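Long-range contacts in guanine nucleotide exchange factor SRM1 (Saccharomyces cerevisiae, PDB 3OF7), which promotes the exchange of GDP for GTP on the small GTPases GSP1 and GSP2, binds chromatin, and controls RNA metabolism and nuclear transport: residues A320-L328 and C337-V345; Q152-L163 and I206-I216. All blocks are in the same frame, centred on the assembly; numbering follows the deposited sequence.

Contact 1: A320-L328 and C337-V345; sequences AGEHHSLIL and CGRLDMFEV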
ATOM      1  N   ALA A 320      -4.677  -3.481  -1.847  1.00 13.34           N
ATOM      2  CA  ALA A 320      -4.715  -4.206  -3.121  1.00 12.82           C
ATOM      3  C   ALA A 320      -3.351  -4.273  -3.794  1.00 12.30           C
ATOM      4  O   ALA A 320      -2.555  -3.341  -3.688  1.00 12.51           O
ATOM      5  CB  ALA A 320      -5.771  -3.587  -4.068  1.00 12.14           C
ATOM      6  N   GLY A 321      -3.090  -5.381  -4.484  1.00 12.50           N
ATOM      7  CA  GLY A 321      -1.837  -5.573  -5.204  1.00 12.49           C
ATOM      8  C   GLY A 321      -1.990  -5.413  -6.700  1.00 12.68           C
ATOM      9  O   GLY A 321      -2.790  -4.602  -7.156  1.00 12.91           O
ATOM     10  N   GLU A 322      -1.222  -6.179  -7.473  1.00 12.63           N
ATOM     11  CA  GLU A 322      -1.354  -6.126  -8.930  1.00 12.72           C
ATOM     12  C   GLU A 322      -2.699  -6.698  -9.408  1.00 12.57           C
ATOM     13  O   GLU A 322      -3.404  -6.075 -10.217  1.00 12.26           O
ATOM     14  CB  GLU A 322      -0.181  -6.819  -9.638  1.00 13.22           C
ATOM     15  CG  GLU A 322      -0.199  -6.562 -11.146  1.00 14.62           C
ATOM     16  CD  GLU A 322       1.002  -7.100 -11.888  1.00 15.88           C
ATOM     17  OE1 GLU A 322       1.715  -7.989 -11.375  1.00 16.37           O
ATOM     18  OE2 GLU A 322       1.207  -6.637 -13.022  1.00 16.63           O
ATOM     19  N   HIS A 323      -3.054  -7.876  -8.904  1.00 12.44           N
ATOM     20  CA  HIS A 323      -4.210  -8.602  -9.437  1.00 12.37           C
ATOM     21  C   HIS A 323      -5.146  -9.139  -8.371  1.00 12.23           C
ATOM     22  O   HIS A 323      -5.932 -10.054  -8.644  1.00 12.29           O
ATOM     23  CB  HIS A 323      -3.747  -9.771 -10.317  1.00 12.32           C
ATOM     24  CG  HIS A 323      -2.921  -9.363 -11.496  1.00 12.81           C
ATOM     25  ND1 HIS A 323      -1.796 -10.057 -11.888  1.00 13.31           N
ATOM     26  CD2 HIS A 323      -3.080  -8.362 -12.395  1.00 13.18           C
ATOM     27  CE1 HIS A 323      -1.289  -9.488 -12.971  1.00 14.15           C
ATOM     28  NE2 HIS A 323      -2.049  -8.456 -13.295  1.00 12.35           N
ATOM     29  N   HIS A 324      -5.071  -8.581  -7.166  1.00 12.33           N
ATOM     30  CA  HIS A 324      -5.977  -8.981  -6.082  1.00 12.58           C
ATOM     31  C   HIS A 324      -6.316  -7.809  -5.188  1.00 12.80           C
ATOM     32  O   HIS A 324      -5.605  -6.799  -5.172  1.00 12.97           O
ATOM     33  CB  HIS A 324      -5.388 -10.129  -5.250  1.00 12.70           C
ATOM     34  CG  HIS A 324      -4.253  -9.722  -4.364  1.00 12.39           C
ATOM     35  ND1 HIS A 324      -4.327  -9.777  -2.987  1.00 14.72           N
ATOM     36  CD2 HIS A 324      -3.014  -9.260  -4.655  1.00 11.13           C
ATOM     37  CE1 HIS A 324      -3.183  -9.371  -2.469  1.00 10.73           C
ATOM     38  NE2 HIS A 324      -2.367  -9.059  -3.461  1.00 15.31           N
ATOM     39  N   SER A 325      -7.408  -7.953  -4.446  1.00 12.70           N
ATOM     40  CA  SER A 325      -7.861  -6.911  -3.542  1.00 13.52           C
ATOM     41  C   SER A 325      -8.297  -7.504  -2.220  1.00 13.30           C
ATOM     42  O   SER A 325      -8.792  -8.623  -2.182  1.00 13.52           O
ATOM     43  CB  SER A 325      -9.030  -6.161  -4.162  1.00 13.68           C
ATOM     44  OG  SER A 325      -8.638  -5.629  -5.410  1.00 14.47           O
ATOM     45  N   LEU A 326      -8.132  -6.732  -1.150  1.00 13.86           N
ATOM     46  CA  LEU A 326      -8.485  -7.182   0.192  1.00 14.56           C
ATOM     47  C   LEU A 326      -9.318  -6.126   0.895  1.00 15.36           C
ATOM     48  O   LEU A 326      -8.877  -4.996   1.070  1.00 15.22           O
ATOM     49  CB  LEU A 326      -7.227  -7.487   1.013  1.00 14.37           C
ATOM     50  CG  LEU A 326      -6.218  -8.461   0.395  1.00 15.16           C
ATOM     51  CD1 LEU A 326      -4.973  -8.513   1.257  1.00 15.40           C
ATOM     52  CD2 LEU A 326      -6.814  -9.865   0.219  1.00 15.27           C
ATOM     53  N   ILE A 327     -10.526  -6.507   1.289  1.00 15.88           N
ATOM     54  CA  ILE A 327     -11.460  -5.567   1.894  1.00 17.07           C
ATOM     55  C   ILE A 327     -11.698  -5.947   3.345  1.00 16.99           C
ATOM     56  O   ILE A 327     -12.227  -7.018   3.634  1.00 17.43           O
ATOM     57  CB  ILE A 327     -12.792  -5.521   1.117  1.00 17.09           C
ATOM     58  CG1 ILE A 327     -12.541  -5.061  -0.327  1.00 17.60           C
ATOM     59  CG2 ILE A 327     -13.789  -4.579   1.820  1.00 18.05           C
ATOM     60  CD1 ILE A 327     -13.619  -5.502  -1.324  1.00 20.80           C
ATOM     61  N   LEU A 328     -11.310  -5.060   4.255  1.00 17.84           N
ATOM     62  CA  LEU A 328     -11.434  -5.340   5.677  1.00 18.31           C
ATOM     63  C   LEU A 328     -12.632  -4.618   6.300  1.00 19.11           C
ATOM     64  O   LEU A 328     -12.770  -3.405   6.158  1.00 19.25           O
ATOM     65  CB  LEU A 328     -10.148  -4.952   6.401  1.00 17.69           C
ATOM     66  CG  LEU A 328     -10.075  -5.211   7.906  1.00 17.38           C
ATOM     67  CD1 LEU A 328     -10.181  -6.705   8.197  1.00 16.59           C
ATOM     68  CD2 LEU A 328      -8.763  -4.645   8.455  1.00 18.29           C
ATOM     69  N   CYS A 337     -10.714 -10.780  -3.421  1.00 16.93           N
ATOM     70  CA  CYS A 337     -11.074 -11.093  -4.801  1.00 16.68           C
ATOM     71  C   CYS A 337      -9.886 -10.876  -5.729  1.00 15.85           C
ATOM     72  O   CYS A 337      -8.957 -10.129  -5.402  1.00 14.72           O
ATOM     73  CB  CYS A 337     -12.268 -10.261  -5.273  1.00 16.59           C
ATOM     74  SG  CYS A 337     -12.076  -8.486  -5.123  1.00 18.92           S
ATOM     75  N   GLY A 338      -9.940 -11.524  -6.891  1.00 15.83           N
ATOM     76  CA  GLY A 338      -8.870 -11.452  -7.873  1.00 15.83           C
ATOM     77  C   GLY A 338      -8.152 -12.768  -8.085  1.00 15.71           C
ATOM     78  O   GLY A 338      -8.737 -13.860  -7.968  1.00 15.61           O
ATOM     79  N   ARG A 339      -6.860 -12.654  -8.365  1.00 15.49           N
ATOM     80  CA  ARG A 339      -6.049 -13.760  -8.852  1.00 15.71           C
ATOM     81  C   ARG A 339      -5.782 -14.878  -7.837  1.00 15.77           C
ATOM     82  O   ARG A 339      -5.601 -14.628  -6.639  1.00 15.94           O
ATOM     83  CB  ARG A 339      -4.732 -13.200  -9.383  1.00 15.57           C
ATOM     84  CG  ARG A 339      -3.940 -14.180 -10.205  1.00 15.66           C
ATOM     85  CD  ARG A 339      -2.861 -13.440 -10.969  1.00 16.37           C
ATOM     86  NE  ARG A 339      -2.119 -14.375 -11.806  1.00 16.33           N
ATOM     87  CZ  ARG A 339      -1.048 -14.062 -12.526  1.00 16.42           C
ATOM     88  NH1 ARG A 339      -0.564 -12.821 -12.526  1.00 14.77           N
ATOM     89  NH2 ARG A 339      -0.468 -15.004 -13.259  1.00 14.94           N
ATOM     90  N   LEU A 340      -5.733 -16.107  -8.351  1.00 15.85           N
ATOM     91  CA  LEU A 340      -5.550 -17.322  -7.561  1.00 16.40           C
ATOM     92  C   LEU A 340      -4.258 -18.081  -7.910  1.00 16.54           C
ATOM     93  O   LEU A 340      -3.835 -18.980  -7.161  1.00 16.21           O
ATOM     94  CB  LEU A 340      -6.781 -18.221  -7.781  1.00 16.82           C
ATOM     95  CG  LEU A 340      -7.168 -19.403  -6.892  1.00 18.27           C
ATOM     96  CD1 LEU A 340      -7.306 -18.990  -5.439  1.00 18.33           C
ATOM     97  CD2 LEU A 340      -8.487 -19.972  -7.414  1.00 19.43           C
ATOM     98  N   ASP A 341      -3.627 -17.719  -9.036  1.00 16.70           N
ATOM     99  CA  ASP A 341      -2.442 -18.437  -9.547  1.00 16.91           C
ATOM    100  C   ASP A 341      -1.311 -18.531  -8.530  1.00 16.72           C
ATOM    101  O   ASP A 341      -0.609 -19.547  -8.458  1.00 16.73           O
ATOM    102  CB  ASP A 341      -1.902 -17.789 -10.837  1.00 17.84           C
ATOM    103  CG  ASP A 341      -2.908 -17.800 -11.973  1.00 18.68           C
ATOM    104  OD1 ASP A 341      -3.562 -18.843 -12.195  1.00 20.13           O
ATOM    105  OD2 ASP A 341      -3.050 -16.760 -12.655  1.00 17.77           O
ATOM    106  N   MET A 342      -1.122 -17.465  -7.752  1.00 15.52           N
ATOM    107  CA  MET A 342      -0.080 -17.450  -6.719  1.00 15.20           C
ATOM    108  C   MET A 342      -0.711 -17.355  -5.331  1.00 14.79           C
ATOM    109  O   MET A 342      -0.101 -16.834  -4.394  1.00 14.25           O
ATOM    110  CB  MET A 342       0.913 -16.301  -6.955  1.00 14.91           C
ATOM    111  CG  MET A 342       1.768 -16.465  -8.228  1.00 15.57           C
ATOM    112  SD  MET A 342       2.712 -15.005  -8.757  1.00  9.95           S
ATOM    113  CE  MET A 342       1.684 -14.384 -10.086  1.00 14.55           C
ATOM    114  N   PHE A 343      -1.938 -17.869  -5.222  1.00 14.31           N
ATOM    115  CA  PHE A 343      -2.695 -17.882  -3.971  1.00 14.46           C
ATOM    116  C   PHE A 343      -2.927 -16.482  -3.402  1.00 14.11           C
ATOM    117  O   PHE A 343      -3.072 -16.326  -2.183  1.00 14.32           O
ATOM    118  CB  PHE A 343      -2.009 -18.759  -2.911  1.00 14.21           C
ATOM    119  CG  PHE A 343      -1.969 -20.240  -3.243  1.00 14.88           C
ATOM    120  CD1 PHE A 343      -2.991 -20.848  -3.979  1.00 16.23           C
ATOM    121  CD2 PHE A 343      -0.924 -21.027  -2.767  1.00 16.24           C
ATOM    122  CE1 PHE A 343      -2.957 -22.231  -4.268  1.00 16.88           C
ATOM    123  CE2 PHE A 343      -0.878 -22.415  -3.038  1.00 17.65           C
ATOM    124  CZ  PHE A 343      -1.906 -23.007  -3.795  1.00 18.19           C
ATOM    125  N   GLU A 344      -2.967 -15.471  -4.277  1.00 13.45           N
ATOM    126  CA  GLU A 344      -3.064 -14.077  -3.835  1.00 13.43           C
ATOM    127  C   GLU A 344      -4.272 -13.849  -2.940  1.00 13.37           C
ATOM    128  O   GLU A 344      -4.171 -13.141  -1.936  1.00 13.09           O
ATOM    129  CB  GLU A 344      -3.083 -13.098  -5.024  1.00 13.12           C
ATOM    130  CG  GLU A 344      -1.794 -13.075  -5.847  1.00 13.44           C
ATOM    131  CD  GLU A 344      -1.814 -14.011  -7.059  1.00 15.02           C
ATOM    132  OE1 GLU A 344      -2.419 -15.111  -6.990  1.00 12.61           O
ATOM    133  OE2 GLU A 344      -1.191 -13.644  -8.087  1.00 15.40           O
ATOM    134  N   VAL A 345      -5.405 -14.462  -3.297  1.00 14.11           N
ATOM    135  CA  VAL A 345      -6.660 -14.243  -2.564  1.00 14.77           C
ATOM    136  C   VAL A 345      -6.756 -15.001  -1.223  1.00 15.43           C
ATOM    137  O   VAL A 345      -7.621 -14.690  -0.399  1.00 15.77           O
ATOM    138  CB  VAL A 345      -7.916 -14.497  -3.443  1.00 14.83           C
ATOM    139  CG1 VAL A 345      -7.986 -13.443  -4.547  1.00 14.85           C
ATOM    140  CG2 VAL A 345      -7.887 -15.903  -4.039  1.00 14.65           C
TER
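S325 and C337 face each other as an antiparallel hydrogen-bonded pair, S325 N giving to C337 O at 2.8 Å and C337 N to S325 O at 3.1 Å, and one step on H324 and G338 form a non-hydrogen-bonded pair at the point where segment 337-345 turns a corner. The ladder ends with R339 N bonded to H323 O. A CB at G338 would run into H323 O and H324 CA. Beyond the corner R339 runs alongside H323, pointing the same way: its CD packs against H323 CB, and NH1 reaches the ring edge to give a hydrogen bond to H323 ND1 at 3.1 Å, the two planes turned 51° apart. Extended from CG to NE, with CG anti to the backbone N (chi1 -166°), the arginine carries its head out to D341, whose OD2 takes NE in a salt bridge at 2.7 Å through the anti lone pair, while OD1 pairs with R365. M342 CE lies over the centre of one guanidinium face. On the H324 side, E344 CB sits over one face of the imidazole, 4.0 Å from the ring centroid, in a CH-pi contact. The E344 carboxylate turns elsewhere: OE1 accepts from M342 N, and OE2 from H387 ND1. Strands 324-329 and 334-337 are the middle pair of a four-stranded antiparallel propeller blade, joined across the boundary between RCC1 repeats 5 and 6.

Contact 2: Q152-L163 and I206-I216; sequences QLAATDNMSCAL and IVQLAPGKDHI
Q152 lies along the backbone of L209 and bonds it twice: L209 N gives to Q152 OE1 at 2.9 Å, and Q152 NE2 gives to L209 O at 3.1 Å from above the carbonyl plane. Extended, with CG anti to the backbone N (chi1 -167°), it reaches across to strand 206-211, and water 1 links OE1 to V207 O. Cut back to alanine, Q152 would probably leave L209 N and O without their mates and open a gap beside the L209 side chain. At the turns, D157 N gives to K213 O at 2.9 Å, while K213 NZ, in one of two conformers, meets D157 OD2 on the syn side, out of the carboxylate plane, in a less certain salt bridge. T156 OG1 accepts from M159 N in an ST motif and donates to water 3, which gives to D214 OD1, itself bonded to R176 N. Most apolar contacts lie between these ends: L209 CD1 reaches A154 CB and C161 SG, and I216 CD1 presses on C161 CB. At the Q152 end L163 straddles I206 and V207. Two hairpins stacked face to face, strands 152-155 and 206-211 only 17° from parallel, are the packing of adjacent beta-propeller blades.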
ATOM      1  N   GLN A 152       0.623  12.077   6.120  1.00 14.96           N
ATOM      2  CA  GLN A 152       0.631  10.817   5.369  1.00 14.21           C
ATOM      3  C   GLN A 152       1.732  10.786   4.315  1.00 14.39           C
ATOM      4  O   GLN A 152       1.973  11.780   3.638  1.00 14.49           O
ATOM      5  CB  GLN A 152      -0.727  10.540   4.705  1.00 14.43           C
ATOM      6  CG  GLN A 152      -0.851   9.098   4.187  1.00 13.19           C
ATOM      7  CD  GLN A 152      -2.063   8.844   3.302  1.00 15.10           C
ATOM      8  OE1 GLN A 152      -2.990   9.653   3.234  1.00 14.74           O
ATOM      9  NE2 GLN A 152      -2.059   7.697   2.617  1.00 13.62           N
ATOM     10  N   LEU A 153       2.382   9.630   4.187  1.00 13.57           N
ATOM     11  CA  LEU A 153       3.330   9.378   3.108  1.00 13.50           C
ATOM     12  C   LEU A 153       2.705   8.409   2.106  1.00 13.15           C
ATOM     13  O   LEU A 153       1.813   7.644   2.449  1.00 13.44           O
ATOM     14  CB  LEU A 153       4.658   8.833   3.662  1.00 13.25           C
ATOM     15  CG  LEU A 153       5.504   9.796   4.508  1.00 14.57           C
ATOM     16  CD1 LEU A 153       6.662   9.050   5.160  1.00 13.73           C
ATOM     17  CD2 LEU A 153       6.037  10.935   3.653  1.00 14.65           C
ATOM     18  N   ALA A 154       3.145   8.471   0.851  1.00 13.33           N
ATOM     19  CA  ALA A 154       2.695   7.520  -0.161  1.00 13.20           C
ATOM     20  C   ALA A 154       3.804   7.258  -1.159  1.00 13.28           C
ATOM     21  O   ALA A 154       4.539   8.172  -1.550  1.00 13.36           O
ATOM     22  CB  ALA A 154       1.453   8.015  -0.869  1.00 13.04           C
ATOM     23  N   ALA A 155       3.931   6.002  -1.561  1.00 12.94           N
ATOM     24  CA  ALA A 155       4.984   5.620  -2.479  1.00 13.03           C
ATOM     25  C   ALA A 155       4.388   4.680  -3.512  1.00 13.47           C
ATOM     26  O   ALA A 155       3.716   3.698  -3.153  1.00 13.22           O
ATOM     27  CB  ALA A 155       6.141   4.942  -1.727  1.00 12.95           C
ATOM     28  N   THR A 156       4.614   5.010  -4.785  1.00 13.57           N
ATOM     29  CA  THR A 156       4.280   4.131  -5.896  1.00 14.05           C
ATOM     30  C   THR A 156       5.543   3.335  -6.247  1.00 14.46           C
ATOM     31  O   THR A 156       6.461   3.239  -5.439  1.00 14.66           O
ATOM     32  CB  THR A 156       3.799   4.932  -7.133  1.00 14.01           C
ATOM     33  OG1 THR A 156       4.887   5.691  -7.664  1.00 13.71           O
ATOM     34  CG2 THR A 156       2.639   5.861  -6.770  1.00 13.91           C
ATOM     35  N   ASP A 157       5.595   2.761  -7.444  1.00 15.34           N
ATOM     36  CA  ASP A 157       6.818   2.092  -7.890  1.00 16.17           C
ATOM     37  C   ASP A 157       7.973   3.091  -7.994  1.00 16.47           C
ATOM     38  O   ASP A 157       9.084   2.805  -7.537  1.00 17.42           O
ATOM     39  CB  ASP A 157       6.614   1.391  -9.235  1.00 16.52           C
ATOM     40  CG  ASP A 157       6.076  -0.021  -9.093  1.00 18.13           C
ATOM     41  OD1 ASP A 157       5.435  -0.356  -8.064  1.00 18.81           O
ATOM     42  OD2 ASP A 157       6.277  -0.801 -10.042  1.00 20.21           O
ATOM     43  N   ASN A 158       7.682   4.275  -8.538  1.00 16.11           N
ATOM     44  CA  ASN A 158       8.706   5.233  -8.972  1.00 16.11           C
ATOM     45  C   ASN A 158       8.504   6.678  -8.460  1.00 15.86           C
ATOM     46  O   ASN A 158       9.336   7.559  -8.733  1.00 16.27           O
ATOM     47  CB  ASN A 158       8.769   5.239 -10.515  1.00 16.01           C
ATOM     48  CG  ASN A 158       8.964   3.845 -11.112  0.80 16.54           C
ATOM     49  OD1 ASN A 158       8.057   3.281 -11.758  1.00 18.09           O
ATOM     50  ND2 ASN A 158      10.143   3.284 -10.899  1.00 14.01           N
ATOM     51  N   MET A 159       7.409   6.925  -7.742  1.00 15.30           N
ATOM     52  CA  MET A 159       7.140   8.267  -7.197  1.00 15.08           C
ATOM     53  C   MET A 159       6.837   8.263  -5.710  1.00 14.39           C
ATOM     54  O   MET A 159       6.486   7.236  -5.127  1.00 14.54           O
ATOM     55  CB  MET A 159       6.125   9.094  -8.030  1.00 15.07           C
ATOM     56  CG  MET A 159       4.632   8.873  -7.818  1.00 15.81           C
ATOM     57  SD  MET A 159       3.696   9.593  -6.425  1.00 12.18           S
ATOM     58  CE  MET A 159       3.696  11.372  -6.694  1.00 18.86           C
ATOM     59  N   SER A 160       6.998   9.429  -5.106  1.00 14.29           N
ATOM     60  CA  SER A 160       6.853   9.589  -3.677  1.00 14.08           C
ATOM     61  C   SER A 160       6.014  10.823  -3.417  1.00 14.44           C
ATOM     62  O   SER A 160       6.045  11.779  -4.201  1.00 14.17           O
ATOM     63  CB  SER A 160       8.228   9.754  -3.046  1.00 13.85           C
ATOM     64  OG  SER A 160       8.971   8.555  -3.149  1.00 13.15           O
ATOM     65  N   CYS A 161       5.268  10.796  -2.322  1.00 14.55           N
ATOM     66  CA  CYS A 161       4.356  11.879  -1.989  1.00 15.22           C
ATOM     67  C   CYS A 161       4.256  12.063  -0.482  1.00 15.48           C
ATOM     68  O   CYS A 161       4.221  11.086   0.263  1.00 15.07           O
ATOM     69  CB  CYS A 161       2.973  11.620  -2.587  1.00 14.98           C
ATOM     70  SG  CYS A 161       1.846  13.034  -2.468  1.00 17.64           S
ATOM     71  N   ALA A 162       4.238  13.321  -0.047  1.00 15.36           N
ATOM     72  CA  ALA A 162       4.009  13.646   1.356  1.00 15.75           C
ATOM     73  C   ALA A 162       2.869  14.640   1.453  1.00 15.82           C
ATOM     74  O   ALA A 162       2.890  15.696   0.791  1.00 15.97           O
ATOM     75  CB  ALA A 162       5.277  14.222   2.001  1.00 15.22           C
ATOM     76  N   LEU A 163       1.876  14.290   2.264  1.00 15.49           N
ATOM     77  CA  LEU A 163       0.737  15.152   2.531  1.00 15.38           C
ATOM     78  C   LEU A 163       0.937  15.887   3.852  1.00 15.70           C
ATOM     79  O   LEU A 163       1.180  15.255   4.885  1.00 15.45           O
ATOM     80  CB  LEU A 163      -0.547  14.321   2.591  1.00 15.26           C
ATOM     81  CG  LEU A 163      -1.830  15.044   3.014  1.00 15.72           C
ATOM     82  CD1 LEU A 163      -2.191  16.162   2.022  1.00 16.55           C
ATOM     83  CD2 LEU A 163      -2.982  14.059   3.184  1.00 16.32           C
ATOM     84  N   ILE A 206      -6.321  18.709   0.719  1.00 21.70           N
ATOM     85  CA  ILE A 206      -6.182  17.272   0.494  1.00 20.26           C
ATOM     86  C   ILE A 206      -6.118  16.580   1.859  1.00 19.34           C
ATOM     87  O   ILE A 206      -5.419  17.049   2.761  1.00 19.34           O
ATOM     88  CB  ILE A 206      -4.927  16.958  -0.350  1.00 20.17           C
ATOM     89  CG1 ILE A 206      -4.990  17.708  -1.693  1.00 19.91           C
ATOM     90  CG2 ILE A 206      -4.767  15.430  -0.544  1.00 19.22           C
ATOM     91  CD1 ILE A 206      -6.323  17.513  -2.466  1.00 19.73           C
ATOM     92  N   VAL A 207      -6.860  15.487   2.004  1.00 18.52           N
ATOM     93  CA  VAL A 207      -6.985  14.786   3.289  1.00 17.72           C
ATOM     94  C   VAL A 207      -6.422  13.354   3.284  1.00 17.01           C
ATOM     95  O   VAL A 207      -6.094  12.808   4.344  1.00 16.40           O
ATOM     96  CB  VAL A 207      -8.455  14.768   3.788  1.00 17.57           C
ATOM     97  CG1 VAL A 207      -8.990  16.198   3.943  1.00 19.10           C
ATOM     98  CG2 VAL A 207      -9.361  13.935   2.859  1.00 18.07           C
ATOM     99  N   GLN A 208      -6.305  12.755   2.098  1.00 15.92           N
ATOM    100  CA  GLN A 208      -5.850  11.365   1.989  1.00 15.09           C
ATOM    101  C   GLN A 208      -5.194  11.055   0.646  1.00 14.80           C
ATOM    102  O   GLN A 208      -5.593  11.595  -0.392  1.00 14.47           O
ATOM    103  CB  GLN A 208      -7.005  10.393   2.221  1.00 15.33           C
ATOM    104  CG  GLN A 208      -6.541   8.968   2.540  1.00 16.15           C
ATOM    105  CD  GLN A 208      -7.625   7.929   2.396  1.00 17.57           C
ATOM    106  OE1 GLN A 208      -8.736   8.210   1.932  1.00 19.56           O
ATOM    107  NE2 GLN A 208      -7.307   6.704   2.791  1.00 20.31           N
ATOM    108  N   LEU A 209      -4.204  10.167   0.689  1.00 14.13           N
ATOM    109  CA  LEU A 209      -3.509   9.696  -0.513  1.00 14.11           C
ATOM    110  C   LEU A 209      -3.787   8.216  -0.741  1.00 13.80           C
ATOM    111  O   LEU A 209      -4.045   7.480   0.217  1.00 14.21           O
ATOM    112  CB  LEU A 209      -2.000   9.915  -0.374  1.00 13.80           C
ATOM    113  CG  LEU A 209      -1.490  11.253   0.167  1.00 14.32           C
ATOM    114  CD1 LEU A 209       0.019  11.213   0.376  1.00 15.64           C
ATOM    115  CD2 LEU A 209      -1.847  12.407  -0.774  1.00 15.46           C
ATOM    116  N   ALA A 210      -3.738   7.781  -2.000  1.00 13.17           N
ATOM    117  CA  ALA A 210      -3.758   6.339  -2.314  1.00 12.79           C
ATOM    118  C   ALA A 210      -2.840   6.044  -3.508  1.00 12.62           C
ATOM    119  O   ALA A 210      -3.209   6.328  -4.655  1.00 12.63           O
ATOM    120  CB  ALA A 210      -5.186   5.854  -2.590  1.00 12.73           C
ATOM    121  N   PRO A 211      -1.634   5.494  -3.241  1.00 12.51           N
ATOM    122  CA  PRO A 211      -0.679   5.206  -4.311  1.00 12.33           C
ATOM    123  C   PRO A 211      -0.960   3.908  -5.059  1.00 12.53           C
ATOM    124  O   PRO A 211      -1.354   2.905  -4.461  1.00 12.28           O
ATOM    125  CB  PRO A 211       0.656   5.090  -3.573  1.00 12.35           C
ATOM    126  CG  PRO A 211       0.287   4.639  -2.188  1.00 11.89           C
ATOM    127  CD  PRO A 211      -1.059   5.255  -1.900  1.00 12.17           C
ATOM    128  N   GLY A 212      -0.770   3.937  -6.372  1.00 12.26           N
ATOM    129  CA  GLY A 212      -0.810   2.707  -7.159  1.00 12.57           C
ATOM    130  C   GLY A 212       0.587   2.324  -7.589  1.00 12.36           C
ATOM    131  O   GLY A 212       1.557   2.586  -6.879  1.00 12.83           O
ATOM    132  N   LYS A 213       0.694   1.722  -8.771  1.00 12.48           N
ATOM    133  CA  LYS A 213       1.993   1.372  -9.344  0.50 12.35           C
ATOM    134  C   LYS A 213       2.631   2.584 -10.022  1.00 12.07           C
ATOM    135  O   LYS A 213       3.774   2.929  -9.739  1.00 11.65           O
ATOM    136  CB  LYS A 213       1.848   0.225 -10.347  0.50 12.60           C
ATOM    137  CG  LYS A 213       3.135  -0.139 -11.082  0.50 13.54           C
ATOM    138  CD  LYS A 213       2.858  -1.119 -12.219  0.50 15.38           C
ATOM    139  CE  LYS A 213       4.140  -1.493 -12.947  0.50 15.63           C
ATOM    140  NZ  LYS A 213       5.012  -2.401 -12.146  0.50 17.05           N
ATOM    141  N   ASP A 214       1.892   3.214 -10.930  1.00 12.49           N
ATOM    142  CA  ASP A 214       2.389   4.407 -11.629  1.00 12.89           C
ATOM    143  C   ASP A 214       1.314   5.489 -11.752  1.00 13.18           C
ATOM    144  O   ASP A 214       1.224   6.205 -12.761  1.00 13.06           O
ATOM    145  CB  ASP A 214       2.995   4.037 -12.994  1.00 13.01           C
ATOM    146  CG  ASP A 214       4.414   3.496 -12.876  1.00 12.95           C
ATOM    147  OD1 ASP A 214       5.298   4.213 -12.358  1.00 14.01           O
ATOM    148  OD2 ASP A 214       4.648   2.348 -13.327  1.00 13.89           O
ATOM    149  N   HIS A 215       0.506   5.591 -10.704  1.00 13.03           N
ATOM    150  CA  HIS A 215      -0.462   6.659 -10.544  1.00 13.38           C
ATOM    151  C   HIS A 215      -0.680   6.840  -9.052  1.00 13.33           C
ATOM    152  O   HIS A 215      -0.360   5.951  -8.252  1.00 12.64           O
ATOM    153  CB  HIS A 215      -1.798   6.287 -11.198  1.00 13.42           C
ATOM    154  CG  HIS A 215      -2.524   5.200 -10.475  1.00 14.47           C
ATOM    155  ND1 HIS A 215      -3.493   5.452  -9.525  1.00 16.77           N
ATOM    156  CD2 HIS A 215      -2.391   3.856 -10.529  1.00 13.62           C
ATOM    157  CE1 HIS A 215      -3.938   4.307  -9.041  1.00 13.03           C
ATOM    158  NE2 HIS A 215      -3.285   3.324  -9.633  1.00 16.14           N
ATOM    159  N   ILE A 216      -1.256   7.975  -8.685  1.00 13.19           N
ATOM    160  CA  ILE A 216      -1.626   8.230  -7.307  1.00 13.59           C
ATOM    161  C   ILE A 216      -2.988   8.930  -7.296  1.00 13.97           C
ATOM    162  O   ILE A 216      -3.293   9.738  -8.190  1.00 14.34           O
ATOM    163  CB  ILE A 216      -0.500   9.025  -6.557  1.00 13.74           C
ATOM    164  CG1 ILE A 216      -0.878   9.287  -5.084  1.00 13.57           C
ATOM    165  CG2 ILE A 216      -0.138  10.319  -7.318  1.00 13.55           C
ATOM    166  CD1 ILE A 216       0.277   9.842  -4.245  1.00 14.34           C
TER
HETATM  167  O   HOH W   1      -4.366  10.889   5.436  1.00 15.03           O
HETATM  168  O   HOH W   2       2.058   1.594  -3.809  1.00 30.36           O
HETATM  169  O   HOH W   3       5.483   5.968 -10.164  1.00 14.85           O
HETATM  170  O   HOH W   4       3.619   0.296  -6.025  1.00 30.62           O

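Overall arrangement
Both contacts are buried in the one RCC1-like propeller, with centres 20 Å apart and about 6 Å between nearest atoms, so neither touches the other. They hold different elements. Contact 1 works within a blade, pairing neighbouring strands edge to edge and then following the chain into a loop; contact 2 joins two blades whose hairpins lie face to face. The chemistry follows: 320-328 and 337-345 bury 400 Å², mostly through backbone ladder and charged or imidazole groups, whereas 152-163 and 206-216 bury 768 Å² around aliphatic side chains, with side-chain amide, salt-bridge and water links toward the ends. Contact 2 also lies nearer the centre of the chain than contact 1.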